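Local structure of PhnB-like domain-containing protein (1U69) at residues 7-12 and 78-83; 21-26 and 112-117; 51-56 and 64-69; 83-88 and 121-126. The protein is of unknown function but belongs to the PhnB-like branch of the glyoxalase superfamily and has been proposed as a potential drug-resistance protein. One frame throughout, in Å; residues are numbered along the deposited sequence.

Contact 1. Residues 7-12 and 78-83; sequences NTICLW and FSFQVA
Leu11 meets both aromatic rings of the 78-83 strand, one with each methyl. Its CD2 lies 3.6 Å from Phe78 CE2, and the side chains of Leu11 and Phe78 cross at about a right angle. Its CD1 comes up to the edge of the Phe80 ring, 3.8 Å from CE2. Leu11 and Phe80 reach toward each other, tip to tip. Ile9 takes a smaller share through CG2, which is anti to the backbone N (CG1 has chi1 -74°). That methyl, Ile9 CG2, sits 4.2 Å from Phe78 CZ and equally far from Phe80 CZ.

The two rings also pack on each other within their own strand. Phe78 CZ stands 3.7 Å above the plane of the Phe80 ring, over its centre. Phe80 CE1 lies in the plane of the Phe78 ring, at its edge. Leu11 and Ile9 therefore close on a pair of rings already fitted together.

The contact is wholly apolar and buried. The strand axes come no nearer than 10.7 Å, at 123°, too far for backbone pairing. Both strands instead pair with the second subunit in an antiparallel ladder, and Phe78 stacks on Phe78 of that subunit. Within the chain, Ile116 packs against Leu11 and Phe78, and Trp118 meets the Phe80 ring.

Taken within the chain, strands 7-13 and 78-84 are the outermost strands of two mixed sheets; the second subunit extends both. Each sheet has the strand order 1-4-3-2. This is the paired beta-alpha-beta-beta-beta arrangement of the glyoxalase fold, and the contact joins its two modules.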
loop_
_atom_site.group_PDB
_atom_site.type_symbol
_atom_site.label_atom_id
_atom_site.label_comp_id
_atom_site.label_asym_id
_atom_site.label_seq_id
_atom_site.Cartn_x
_atom_site.Cartn_y
_atom_site.Cartn_z
ATOM N N ASN A 7 -12.384 1.389 -3.306
ATOM C CA ASN A 7 -12.046 1.914 -4.628
ATOM C C ASN A 7 -11.382 0.798 -5.423
ATOM O O ASN A 7 -10.382 0.226 -4.997
ATOM C CB ASN A 7 -11.112 3.133 -4.491
ATOM C CG ASN A 7 -10.829 3.820 -5.822
ATOM O OD1 ASN A 7 -11.579 3.657 -6.775
ATOM N ND2 ASN A 7 -9.726 4.583 -5.897
ATOM N N THR A 8 -11.961 0.482 -6.570
ATOM C CA THR A 8 -11.528 -0.638 -7.409
ATOM C C THR A 8 -11.168 -0.118 -8.794
ATOM O O THR A 8 -11.879 0.714 -9.345
ATOM C CB THR A 8 -12.684 -1.662 -7.512
ATOM O OG1 THR A 8 -13.041 -2.128 -6.195
ATOM C CG2 THR A 8 -12.276 -2.909 -8.288
ATOM N N ILE A 9 -10.059 -0.589 -9.349
ATOM C CA ILE A 9 -9.626 -0.208 -10.695
ATOM C C ILE A 9 -10.447 -1.024 -11.688
ATOM O O ILE A 9 -10.308 -2.236 -11.708
ATOM C CB ILE A 9 -8.104 -0.480 -10.864
ATOM C CG1 ILE A 9 -7.246 0.541 -10.102
ATOM C CG2 ILE A 9 -7.677 -0.417 -12.353
ATOM C CD1 ILE A 9 -7.609 0.816 -8.688
ATOM N N CYS A 10 -11.280 -0.373 -12.502
ATOM C CA CYS A 10 -12.145 -1.049 -13.477
ATOM C C CYS A 10 -11.565 -0.905 -14.879
ATOM O O CYS A 10 -11.359 0.200 -15.349
ATOM C CB CYS A 10 -13.558 -0.463 -13.428
ATOM S SG CYS A 10 -14.753 -1.332 -14.448
ATOM N N LEU A 11 -11.278 -2.034 -15.521
ATOM C CA LEU A 11 -10.660 -2.049 -16.837
ATOM C C LEU A 11 -11.621 -2.696 -17.817
ATOM O O LEU A 11 -12.190 -3.745 -17.523
ATOM C CB LEU A 11 -9.355 -2.829 -16.792
ATOM C CG LEU A 11 -8.283 -2.162 -15.922
ATOM C CD1 LEU A 11 -7.167 -3.144 -15.657
ATOM C CD2 LEU A 11 -7.777 -0.897 -16.592
ATOM N N TRP A 12 -11.782 -2.056 -18.976
ATOM C CA TRP A 12 -12.747 -2.454 -20.005
ATOM C C TRP A 12 -12.122 -3.496 -20.922
ATOM O O TRP A 12 -10.993 -3.325 -21.387
ATOM C CB TRP A 12 -13.148 -1.216 -20.817
ATOM C CG TRP A 12 -14.386 -1.325 -21.652
ATOM C CD1 TRP A 12 -14.531 -2.005 -22.823
ATOM C CD2 TRP A 12 -15.635 -0.690 -21.396
ATOM N NE1 TRP A 12 -15.806 -1.838 -23.304
ATOM C CE2 TRP A 12 -16.507 -1.034 -22.451
ATOM C CE3 TRP A 12 -16.112 0.139 -20.384
ATOM C CZ2 TRP A 12 -17.825 -0.592 -22.509
ATOM C CZ3 TRP A 12 -17.430 0.580 -20.441
ATOM C CH2 TRP A 12 -18.270 0.207 -21.492
ATOM N N PHE A 78 -3.839 5.840 -19.015
ATOM C CA PHE A 78 -3.744 4.986 -17.824
ATOM C C PHE A 78 -2.655 3.957 -18.015
ATOM O O PHE A 78 -2.533 3.370 -19.100
ATOM C CB PHE A 78 -5.056 4.252 -17.561
ATOM C CG PHE A 78 -4.906 3.089 -16.623
ATOM C CD1 PHE A 78 -4.914 3.277 -15.266
ATOM C CD2 PHE A 78 -4.725 1.802 -17.104
ATOM C CE1 PHE A 78 -4.760 2.190 -14.402
ATOM C CE2 PHE A 78 -4.543 0.740 -16.260
ATOM C CZ PHE A 78 -4.565 0.924 -14.911
ATOM N N SER A 79 -1.893 3.699 -16.953
ATOM C CA SER A 79 -0.979 2.570 -16.931
ATOM C C SER A 79 -0.756 2.073 -15.498
ATOM O O SER A 79 -0.930 2.814 -14.534
ATOM C CB SER A 79 0.382 2.926 -17.554
ATOM O OG SER A 79 0.977 4.031 -16.896
ATOM N N PHE A 80 -0.385 0.805 -15.383
ATOM C CA PHE A 80 0.124 0.234 -14.126
ATOM C C PHE A 80 1.634 0.430 -14.162
ATOM O O PHE A 80 2.254 0.069 -15.136
ATOM C CB PHE A 80 -0.139 -1.267 -14.044
ATOM C CG PHE A 80 -1.563 -1.656 -13.781
ATOM C CD1 PHE A 80 -2.148 -1.424 -12.540
ATOM C CD2 PHE A 80 -2.288 -2.358 -14.736
ATOM C CE1 PHE A 80 -3.452 -1.834 -12.288
ATOM C CE2 PHE A 80 -3.591 -2.773 -14.484
ATOM C CZ PHE A 80 -4.167 -2.514 -13.271
ATOM N N GLN A 81 2.220 0.994 -13.118
ATOM C CA GLN A 81 3.669 1.046 -12.995
ATOM C C GLN A 81 4.127 0.050 -11.933
ATOM O O GLN A 81 3.814 0.165 -10.772
ATOM C CB GLN A 81 4.158 2.448 -12.647
ATOM C CG GLN A 81 5.668 2.548 -12.603
ATOM C CD GLN A 81 6.145 3.955 -12.340
ATOM O OE1 GLN A 81 6.318 4.755 -13.274
ATOM N NE2 GLN A 81 6.379 4.263 -11.094
ATOM N N VAL A 82 4.874 -0.956 -12.378
ATOM C CA VAL A 82 5.301 -2.065 -11.551
ATOM C C VAL A 82 6.766 -1.860 -11.215
ATOM O O VAL A 82 7.604 -1.737 -12.101
ATOM C CB VAL A 82 5.124 -3.418 -12.288
ATOM C CG1 VAL A 82 5.640 -4.558 -11.423
ATOM C CG2 VAL A 82 3.656 -3.634 -12.688
ATOM N N ALA A 83 7.057 -1.796 -9.926
ATOM C CA ALA A 83 8.411 -1.568 -9.434
ATOM C C ALA A 83 9.151 -2.892 -9.381
ATOM O O ALA A 83 8.655 -3.847 -8.795
ATOM C CB ALA A 83 8.368 -0.945 -8.071
#

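Contact 2. Residues 21-26 and 112-117; sequences ATFYAE and DKWGIS
Asp112 OD1 is gripped by two backbone N-H groups of its own turn and OD2 by the hydroxyl of Tyr24. Trp114 N is 2.9 Å from Asp112 OD1, and Ile116 N is 3.0 Å from the same Asp112 OD1. They approach from opposite faces of the carboxylate plane. The first bond makes an Asx turn, within a type I beta turn from Asp112 to Gly115. With CG between the backbone N and the carbonyl carbon (chi1 70°), the carboxylate turns back over its own turn, where OD1 takes the two N-H groups.

Across the contact, Tyr24 OH donates to Asp112 OD2 at 2.6 Å. It arrives on the syn side, 29° out of the carboxylate plane. Trp118 NE1 also bonds OD2, and Tyr13 OH bonds Tyr24 OH.

Aromatic rings pack beside this polar group. Phe23 CD2 comes to the edge of the Trp114 ring, 3.7 Å from CZ3, and the two planes are 57° apart. Tyr24 CE1 lies 4.0 Å from Trp114 CZ3. Lys113 CB covers one face of the indole. Ile116 CD1 touches Tyr24 OH at 3.4 Å.

The contact brings helix 17-27 onto the loop between strands 109-111 and 117-122. Ala21 of that helix packs on strands 31-38 and 51-58 of the first sheet. Ile116 leans on Leu11 of strand 7-13, and Ser117 begins the strand that pairs with 78-84.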
loop_
_atom_site.group_PDB
_atom_site.type_symbol
_atom_site.label_atom_id
_atom_site.label_comp_id
_atom_site.label_asym_id
_atom_site.label_seq_id
_atom_site.Cartn_x
_atom_site.Cartn_y
_atom_site.Cartn_z
ATOM N N ALA A 21 -7.657 -11.525 -16.633
ATOM C CA ALA A 21 -7.463 -11.659 -15.185
ATOM C C ALA A 21 -6.659 -12.915 -14.862
ATOM O O ALA A 21 -5.759 -12.903 -14.013
ATOM C CB ALA A 21 -8.800 -11.695 -14.488
ATOM N N THR A 22 -6.991 -13.997 -15.550
ATOM C CA THR A 22 -6.312 -15.264 -15.356
ATOM C C THR A 22 -4.846 -15.132 -15.758
ATOM O O THR A 22 -3.960 -15.618 -15.067
ATOM C CB THR A 22 -6.992 -16.358 -16.183
ATOM O OG1 THR A 22 -8.336 -16.538 -15.716
ATOM C CG2 THR A 22 -6.318 -17.695 -15.956
ATOM N N PHE A 23 -4.599 -14.486 -16.893
ATOM C CA PHE A 23 -3.233 -14.229 -17.346
ATOM C C PHE A 23 -2.448 -13.400 -16.331
ATOM O O PHE A 23 -1.295 -13.702 -16.042
ATOM C CB PHE A 23 -3.250 -13.521 -18.714
ATOM C CG PHE A 23 -1.885 -13.062 -19.189
ATOM C CD1 PHE A 23 -0.968 -13.962 -19.676
ATOM C CD2 PHE A 23 -1.527 -11.727 -19.129
ATOM C CE1 PHE A 23 0.291 -13.532 -20.091
ATOM C CE2 PHE A 23 -0.270 -11.297 -19.552
ATOM C CZ PHE A 23 0.628 -12.206 -20.029
ATOM N N TYR A 24 -3.055 -12.345 -15.802
ATOM C CA TYR A 24 -2.333 -11.499 -14.869
ATOM C C TYR A 24 -1.998 -12.314 -13.619
ATOM O O TYR A 24 -0.917 -12.190 -13.060
ATOM C CB TYR A 24 -3.147 -10.267 -14.477
ATOM C CG TYR A 24 -3.595 -9.353 -15.600
ATOM C CD1 TYR A 24 -2.819 -9.141 -16.745
ATOM C CD2 TYR A 24 -4.801 -8.671 -15.503
ATOM C CE1 TYR A 24 -3.247 -8.284 -17.759
ATOM C CE2 TYR A 24 -5.223 -7.800 -16.497
ATOM C CZ TYR A 24 -4.453 -7.624 -17.635
ATOM O OH TYR A 24 -4.884 -6.755 -18.615
ATOM N N ALA A 25 -2.922 -13.166 -13.203
ATOM C CA ALA A 25 -2.758 -13.921 -11.964
ATOM C C ALA A 25 -1.606 -14.928 -12.047
ATOM O O ALA A 25 -0.934 -15.208 -11.044
ATOM C CB ALA A 25 -4.066 -14.606 -11.583
ATOM N N GLU A 26 -1.364 -15.447 -13.242
ATOM C CA GLU A 26 -0.305 -16.427 -13.419
ATOM C C GLU A 26 1.019 -15.757 -13.800
ATOM O O GLU A 26 2.068 -16.386 -13.732
ATOM C CB GLU A 26 -0.719 -17.500 -14.424
ATOM C CG GLU A 26 -0.959 -17.000 -15.828
ATOM C CD GLU A 26 -1.796 -17.953 -16.674
ATOM O OE1 GLU A 26 -2.227 -19.013 -16.166
ATOM O OE2 GLU A 26 -2.024 -17.615 -17.849
ATOM N N ASP A 112 -0.202 -4.818 -23.100
ATOM C CA ASP A 112 -0.637 -6.212 -23.113
ATOM C C ASP A 112 -1.572 -6.511 -24.292
ATOM O O ASP A 112 -1.900 -5.642 -25.104
ATOM C CB ASP A 112 -1.206 -6.670 -21.755
ATOM C CG ASP A 112 -2.542 -6.045 -21.385
ATOM O OD1 ASP A 112 -3.301 -5.610 -22.280
ATOM O OD2 ASP A 112 -2.924 -6.030 -20.171
ATOM N N LYS A 113 -1.976 -7.775 -24.365
ATOM C CA LYS A 113 -2.810 -8.295 -25.436
ATOM C C LYS A 113 -4.110 -7.526 -25.610
ATOM O O LYS A 113 -4.638 -7.472 -26.718
ATOM C CB LYS A 113 -3.131 -9.764 -25.119
ATOM C CG LYS A 113 -4.032 -10.463 -26.109
ATOM C CD LYS A 113 -4.031 -11.964 -25.879
ATOM C CE LYS A 113 -4.867 -12.680 -26.921
ATOM N NZ LYS A 113 -5.131 -14.080 -26.535
ATOM N N TRP A 114 -4.615 -6.938 -24.520
ATOM C CA TRP A 114 -5.921 -6.270 -24.484
ATOM C C TRP A 114 -5.754 -4.759 -24.588
ATOM O O TRP A 114 -6.723 -4.008 -24.509
ATOM C CB TRP A 114 -6.681 -6.712 -23.215
ATOM C CG TRP A 114 -6.736 -8.208 -23.183
ATOM C CD1 TRP A 114 -7.612 -9.004 -23.864
ATOM C CD2 TRP A 114 -5.805 -9.094 -22.553
ATOM N NE1 TRP A 114 -7.306 -10.330 -23.664
ATOM C CE2 TRP A 114 -6.205 -10.415 -22.857
ATOM C CE3 TRP A 114 -4.688 -8.910 -21.732
ATOM C CZ2 TRP A 114 -5.525 -11.528 -22.384
ATOM C CZ3 TRP A 114 -4.015 -10.010 -21.270
ATOM C CH2 TRP A 114 -4.430 -11.309 -21.600
ATOM N N GLY A 115 -4.515 -4.330 -24.827
ATOM C CA GLY A 115 -4.199 -2.943 -25.085
ATOM C C GLY A 115 -3.899 -2.101 -23.869
ATOM O O GLY A 115 -3.728 -0.885 -24.015
ATOM N N ILE A 116 -3.815 -2.717 -22.691
ATOM C CA ILE A 116 -3.576 -1.967 -21.451
ATOM C C ILE A 116 -2.088 -1.702 -21.313
ATOM O O ILE A 116 -1.268 -2.577 -21.585
ATOM C CB ILE A 116 -4.129 -2.752 -20.256
ATOM C CG1 ILE A 116 -5.660 -2.756 -20.346
ATOM C CG2 ILE A 116 -3.632 -2.172 -18.940
ATOM C CD1 ILE A 116 -6.297 -3.872 -19.640
ATOM N N SER A 117 -1.741 -0.494 -20.898
ATOM C CA SER A 117 -0.351 -0.095 -20.744
ATOM C C SER A 117 0.220 -0.510 -19.386
ATOM O O SER A 117 -0.394 -0.292 -18.343
ATOM C CB SER A 117 -0.198 1.423 -20.893
ATOM O OG SER A 117 -0.311 1.844 -22.257
#

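Contact 3. Residues 51-56 and 64-69; sequences VLTVEF and LGLNGG
Leu64 and Thr53 lie on one face of a beta hairpin, formed by the neighbouring antiparallel strands 51-58 and 61-67. Leu64 CG is anti to the backbone N (chi1 -169°). From CB, the side chain leads to Leu64 CG, which lies 3.9 Å from Thr53 CB. The chain then forks. Leu64 CD1 is wedged between Thr53 CB and Glu55 CG, 3.7 Å from each. Leu64 CD2 rests 3.9 Å from Thr53 CG2. That same threonine methyl also meets Leu66 CD1.

The polar end of Glu55 turns elsewhere: its OE2 bonds His37 NE2 on strand 31-38. Gln81 of the second subunit packs on Leu64.

Val54 and Gly65 form the hydrogen-bonded pair. Gly65 N donates to Val54 O at 2.8 Å, and Val54 N returns a bond to Gly65 O. Phe56 brings its ring edge to Gly65 N, with CE2 at 3.7 Å. This ring edge lies close on the side to which a CB of residue 65 would point.

Leu52 and Thr53 both face His37 and make a classic beta bulge. Asn67 OD1 accepts from Ala17 N, at the start of helix 17-27. Asn67 also closes this end of the ladder with two donors. Its backbone N bonds Leu52 O. Asn67 ND2 bonds Val51 O at 2.9 Å, nearly straight (N-H...O 172°). That oxygen lies in the Asn67 amide plane, whereas ND2 stands above the Val51 carbonyl plane.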
loop_
_atom_site.group_PDB
_atom_site.type_symbol
_atom_site.label_atom_id
_atom_site.label_comp_id
_atom_site.label_asym_id
_atom_site.label_seq_id
_atom_site.Cartn_x
_atom_site.Cartn_y
_atom_site.Cartn_z
ATOM N N VAL A 51 -19.999 -13.930 -18.893
ATOM C CA VAL A 51 -19.195 -13.241 -17.886
ATOM C C VAL A 51 -19.374 -11.727 -18.062
ATOM O O VAL A 51 -19.133 -11.180 -19.146
ATOM C CB VAL A 51 -17.699 -13.614 -17.987
ATOM C CG1 VAL A 51 -16.850 -12.746 -17.032
ATOM C CG2 VAL A 51 -17.482 -15.103 -17.705
ATOM N N LEU A 52 -19.842 -11.064 -17.010
ATOM C CA LEU A 52 -20.043 -9.618 -17.039
ATOM C C LEU A 52 -18.850 -8.904 -16.400
ATOM O O LEU A 52 -18.248 -8.017 -17.013
ATOM C CB LEU A 52 -21.350 -9.241 -16.339
ATOM C CG LEU A 52 -21.694 -7.758 -16.230
ATOM C CD1 LEU A 52 -21.823 -7.157 -17.605
ATOM C CD2 LEU A 52 -22.969 -7.558 -15.434
ATOM N N THR A 53 -18.519 -9.274 -15.165
ATOM C CA THR A 53 -17.300 -8.771 -14.525
ATOM C C THR A 53 -16.497 -9.878 -13.867
ATOM O O THR A 53 -17.014 -10.945 -13.525
ATOM C CB THR A 53 -17.582 -7.696 -13.462
ATOM O OG1 THR A 53 -18.412 -8.232 -12.413
ATOM C CG2 THR A 53 -18.326 -6.500 -14.036
ATOM N N VAL A 54 -15.226 -9.571 -13.642
ATOM C CA VAL A 54 -14.313 -10.463 -12.936
ATOM C C VAL A 54 -13.550 -9.624 -11.913
ATOM O O VAL A 54 -12.896 -8.643 -12.277
ATOM C CB VAL A 54 -13.301 -11.104 -13.895
ATOM C CG1 VAL A 54 -12.373 -12.024 -13.126
ATOM C CG2 VAL A 54 -14.005 -11.857 -15.050
ATOM N N GLU A 55 -13.654 -9.992 -10.644
ATOM C CA GLU A 55 -12.848 -9.359 -9.604
ATOM C C GLU A 55 -11.491 -10.032 -9.578
ATOM O O GLU A 55 -11.397 -11.249 -9.610
ATOM C CB GLU A 55 -13.514 -9.465 -8.234
ATOM C CG GLU A 55 -14.873 -8.793 -8.103
ATOM C CD GLU A 55 -15.474 -9.015 -6.723
ATOM O OE1 GLU A 55 -14.759 -8.815 -5.717
ATOM O OE2 GLU A 55 -16.634 -9.420 -6.634
ATOM N N PHE A 56 -10.428 -9.235 -9.546
ATOM C CA PHE A 56 -9.079 -9.770 -9.420
ATOM C C PHE A 56 -8.186 -8.787 -8.695
ATOM O O PHE A 56 -8.589 -7.658 -8.468
ATOM C CB PHE A 56 -8.506 -10.186 -10.786
ATOM C CG PHE A 56 -8.238 -9.040 -11.760
ATOM C CD1 PHE A 56 -6.963 -8.503 -11.897
ATOM C CD2 PHE A 56 -9.247 -8.559 -12.590
ATOM C CE1 PHE A 56 -6.719 -7.477 -12.818
ATOM C CE2 PHE A 56 -8.984 -7.566 -13.523
ATOM C CZ PHE A 56 -7.727 -7.032 -13.625
ATOM N N LEU A 64 -11.366 -4.785 -11.281
ATOM C CA LEU A 64 -12.557 -5.376 -11.875
ATOM C C LEU A 64 -12.358 -5.329 -13.389
ATOM O O LEU A 64 -12.059 -4.267 -13.933
ATOM C CB LEU A 64 -13.795 -4.557 -11.481
ATOM C CG LEU A 64 -15.174 -5.147 -11.795
ATOM C CD1 LEU A 64 -15.478 -6.289 -10.828
ATOM C CD2 LEU A 64 -16.249 -4.063 -11.725
ATOM N N GLY A 65 -12.486 -6.480 -14.050
ATOM C CA GLY A 65 -12.487 -6.550 -15.506
ATOM C C GLY A 65 -13.935 -6.561 -15.972
ATOM O O GLY A 65 -14.719 -7.411 -15.535
ATOM N N LEU A 66 -14.290 -5.631 -16.852
ATOM C CA LEU A 66 -15.665 -5.466 -17.311
ATOM C C LEU A 66 -15.760 -5.826 -18.773
ATOM O O LEU A 66 -15.099 -5.211 -19.599
ATOM C CB LEU A 66 -16.088 -4.007 -17.120
ATOM C CG LEU A 66 -17.442 -3.548 -17.674
ATOM C CD1 LEU A 66 -18.618 -4.304 -17.086
ATOM C CD2 LEU A 66 -17.604 -2.055 -17.366
ATOM N N ASN A 67 -16.595 -6.815 -19.092
ATOM C CA ASN A 67 -16.876 -7.155 -20.484
ATOM C C ASN A 67 -17.916 -6.211 -21.077
ATOM O O ASN A 67 -19.115 -6.470 -21.041
ATOM C CB ASN A 67 -17.311 -8.617 -20.603
ATOM C CG ASN A 67 -16.144 -9.576 -20.436
ATOM O OD1 ASN A 67 -15.014 -9.243 -20.805
ATOM N ND2 ASN A 67 -16.402 -10.761 -19.877
ATOM N N GLY A 68 -17.433 -5.122 -21.656
ATOM C CA GLY A 68 -18.293 -4.091 -22.201
ATOM C C GLY A 68 -18.306 -4.017 -23.701
ATOM O O GLY A 68 -18.950 -3.126 -24.247
ATOM N N GLY A 69 -17.619 -4.927 -24.389
ATOM C CA GLY A 69 -17.595 -4.912 -25.839
ATOM C C GLY A 69 -16.538 -3.975 -26.388
ATOM O O GLY A 69 -15.716 -3.443 -25.649
#

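Contact 4. Residues 83-88 and 121-126; sequences ATDDQA and TPRVLS
The Arg123 guanidinium carries Ala83 CB on one face, 3.7 Å above the plane and over its centre. Asp85 OD1 lies at its edge, 2.9 Å from Arg123 NH1, in a salt bridge. This bond is bent, with an N-H...O angle of 133°. NH1 meets OD1 from above the carboxylate plane, and the two flat groups are 53° apart. The Arg123 chain is extended from CG to NE, and Ala83 CB touches its CG as well as the guanidinium. Both charges have further partners on the third subunit: Asp85 OD2 pairs with Arg57 and Arg123 NH2 with Asp30 of that subunit.

The backbones join as parallel strands. Thr84 N donates to Thr121 O at 3.2 Å. Arg123 N bonds Thr84 O at 2.9 Å. Water 1 donates to the same Thr84 O and accepts from Val124 N, so it bridges the strand to the first turn of a helix. Thr84 OG1 lies 3.3 Å from Pro122 CA and is bonded to Thr90 OG1.

Here strands 78-84 and 117-122 both end and give way to helices. Pro122 is at the N-cap position of helix 123-129; Asp86 is at that of helix 87-99 and caps Glu89 N with OD1. Helix 152-159 packs against Pro122 and Val124.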
loop_
_atom_site.group_PDB
_atom_site.type_symbol
_atom_site.label_atom_id
_atom_site.label_comp_id
_atom_site.label_asym_id
_atom_site.label_seq_id
_atom_site.Cartn_x
_atom_site.Cartn_y
_atom_site.Cartn_z
ATOM N N ALA A 83 7.057 -1.796 -9.926
ATOM C CA ALA A 83 8.411 -1.568 -9.434
ATOM C C ALA A 83 9.151 -2.892 -9.381
ATOM O O ALA A 83 8.655 -3.847 -8.795
ATOM C CB ALA A 83 8.368 -0.945 -8.071
ATOM N N THR A 84 10.334 -2.957 -9.988
ATOM C CA THR A 84 11.112 -4.214 -9.957
ATOM C C THR A 84 12.432 -4.025 -9.198
ATOM O O THR A 84 13.013 -2.942 -9.175
ATOM C CB THR A 84 11.353 -4.774 -11.375
ATOM O OG1 THR A 84 11.944 -3.777 -12.220
ATOM C CG2 THR A 84 10.045 -5.108 -12.063
ATOM N N ASP A 85 12.923 -5.085 -8.554
ATOM C CA ASP A 85 14.143 -4.962 -7.750
ATOM C C ASP A 85 15.421 -5.431 -8.446
ATOM O O ASP A 85 16.508 -5.138 -7.964
ATOM C CB ASP A 85 14.014 -5.728 -6.434
ATOM C CG ASP A 85 13.491 -4.871 -5.300
ATOM O OD1 ASP A 85 13.416 -3.619 -5.437
ATOM O OD2 ASP A 85 13.138 -5.393 -4.225
ATOM N N ASP A 86 15.296 -6.153 -9.554
ATOM C CA ASP A 86 16.480 -6.572 -10.307
ATOM C C ASP A 86 16.191 -6.822 -11.786
ATOM O O ASP A 86 15.044 -6.734 -12.228
ATOM C CB ASP A 86 17.126 -7.806 -9.648
ATOM C CG ASP A 86 16.189 -9.003 -9.537
ATOM O OD1 ASP A 86 15.257 -9.179 -10.347
ATOM O OD2 ASP A 86 16.341 -9.868 -8.655
ATOM N N GLN A 87 17.234 -7.159 -12.546
ATOM C CA GLN A 87 17.108 -7.307 -13.989
ATOM C C GLN A 87 16.300 -8.541 -14.326
ATOM O O GLN A 87 15.568 -8.540 -15.310
ATOM C CB GLN A 87 18.485 -7.369 -14.663
ATOM C CG GLN A 87 18.453 -7.171 -16.166
ATOM C CD GLN A 87 17.967 -5.796 -16.548
ATOM O OE1 GLN A 87 18.560 -4.802 -16.148
ATOM N NE2 GLN A 87 16.868 -5.734 -17.300
ATOM N N ALA A 88 16.448 -9.599 -13.522
ATOM C CA ALA A 88 15.737 -10.840 -13.761
ATOM C C ALA A 88 14.224 -10.631 -13.746
ATOM O O ALA A 88 13.528 -11.105 -14.637
ATOM C CB ALA A 88 16.142 -11.896 -12.729
ATOM N N THR A 121 9.286 -0.909 -14.291
ATOM C CA THR A 121 10.143 0.207 -13.891
ATOM C C THR A 121 11.013 -0.169 -12.697
ATOM O O THR A 121 10.544 -0.198 -11.567
ATOM C CB THR A 121 9.265 1.417 -13.516
ATOM O OG1 THR A 121 8.389 1.732 -14.601
ATOM C CG2 THR A 121 10.100 2.680 -13.302
ATOM N N PRO A 122 12.284 -0.461 -12.932
ATOM C CA PRO A 122 13.183 -0.766 -11.817
ATOM C C PRO A 122 13.175 0.335 -10.754
ATOM O O PRO A 122 13.189 1.510 -11.103
ATOM C CB PRO A 122 14.542 -0.872 -12.507
ATOM C CG PRO A 122 14.211 -1.309 -13.872
ATOM C CD PRO A 122 12.958 -0.566 -14.235
ATOM N N ARG A 123 13.117 -0.027 -9.470
ATOM C CA ARG A 123 13.166 0.984 -8.416
ATOM C C ARG A 123 14.425 1.863 -8.548
ATOM O O ARG A 123 14.401 3.040 -8.202
ATOM C CB ARG A 123 13.127 0.331 -7.029
ATOM C CG ARG A 123 11.743 -0.113 -6.603
ATOM C CD ARG A 123 11.521 -0.146 -5.069
ATOM N NE ARG A 123 10.174 -0.609 -4.706
ATOM C CZ ARG A 123 9.778 -1.871 -4.786
ATOM N NH1 ARG A 123 10.611 -2.808 -5.220
ATOM N NH2 ARG A 123 8.545 -2.208 -4.450
ATOM N N VAL A 124 15.503 1.272 -9.046
ATOM C CA VAL A 124 16.762 1.992 -9.312
ATOM C C VAL A 124 16.532 3.217 -10.221
ATOM O O VAL A 124 17.093 4.299 -9.993
ATOM C CB VAL A 124 17.824 1.029 -9.944
ATOM C CG1 VAL A 124 19.023 1.804 -10.520
ATOM C CG2 VAL A 124 18.292 0.004 -8.931
ATOM N N LEU A 125 15.695 3.047 -11.243
ATOM C CA LEU A 125 15.376 4.119 -12.179
ATOM C C LEU A 125 14.532 5.215 -11.536
ATOM O O LEU A 125 14.825 6.398 -11.680
ATOM C CB LEU A 125 14.649 3.546 -13.401
ATOM C CG LEU A 125 14.201 4.531 -14.480
ATOM C CD1 LEU A 125 15.384 5.359 -14.976
ATOM C CD2 LEU A 125 13.537 3.767 -15.607
ATOM N N SER A 126 13.468 4.825 -10.833
ATOM C CA SER A 126 12.582 5.800 -10.196
ATOM C C SER A 126 13.318 6.696 -9.198
ATOM O O SER A 126 13.096 7.906 -9.143
ATOM C CB SER A 126 11.444 5.079 -9.484
ATOM O OG SER A 126 10.623 4.458 -10.442
HETATM O O HOH W 1 15.834 -1.896 -9.403
#

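Overall arrangement
Contacts 1 and 2 lie nearest the centre of the chain, 11 Å apart between centres. Contact 1 joins the outermost strands, within the chain, of the two sheets. Contact 2 ties helix 17-27 to the second sheet's loop. The two cross along the chain and meet where Phe80 N pairs with Ser117 O. Contact 3 belongs to the first sheet; in sequence it falls between the two segments of contact 1, and likewise of contact 2. Contact 4 follows on strand 78-84, sharing Ala83 with contact 1, in the second sheet. Contacts 3 and 4 are 30 Å apart between centres, on opposite sides of the chain's centre. Contacts 1, 3 and 4 touch the second subunit, so both sheets join that interface; contact 4 also reaches the third.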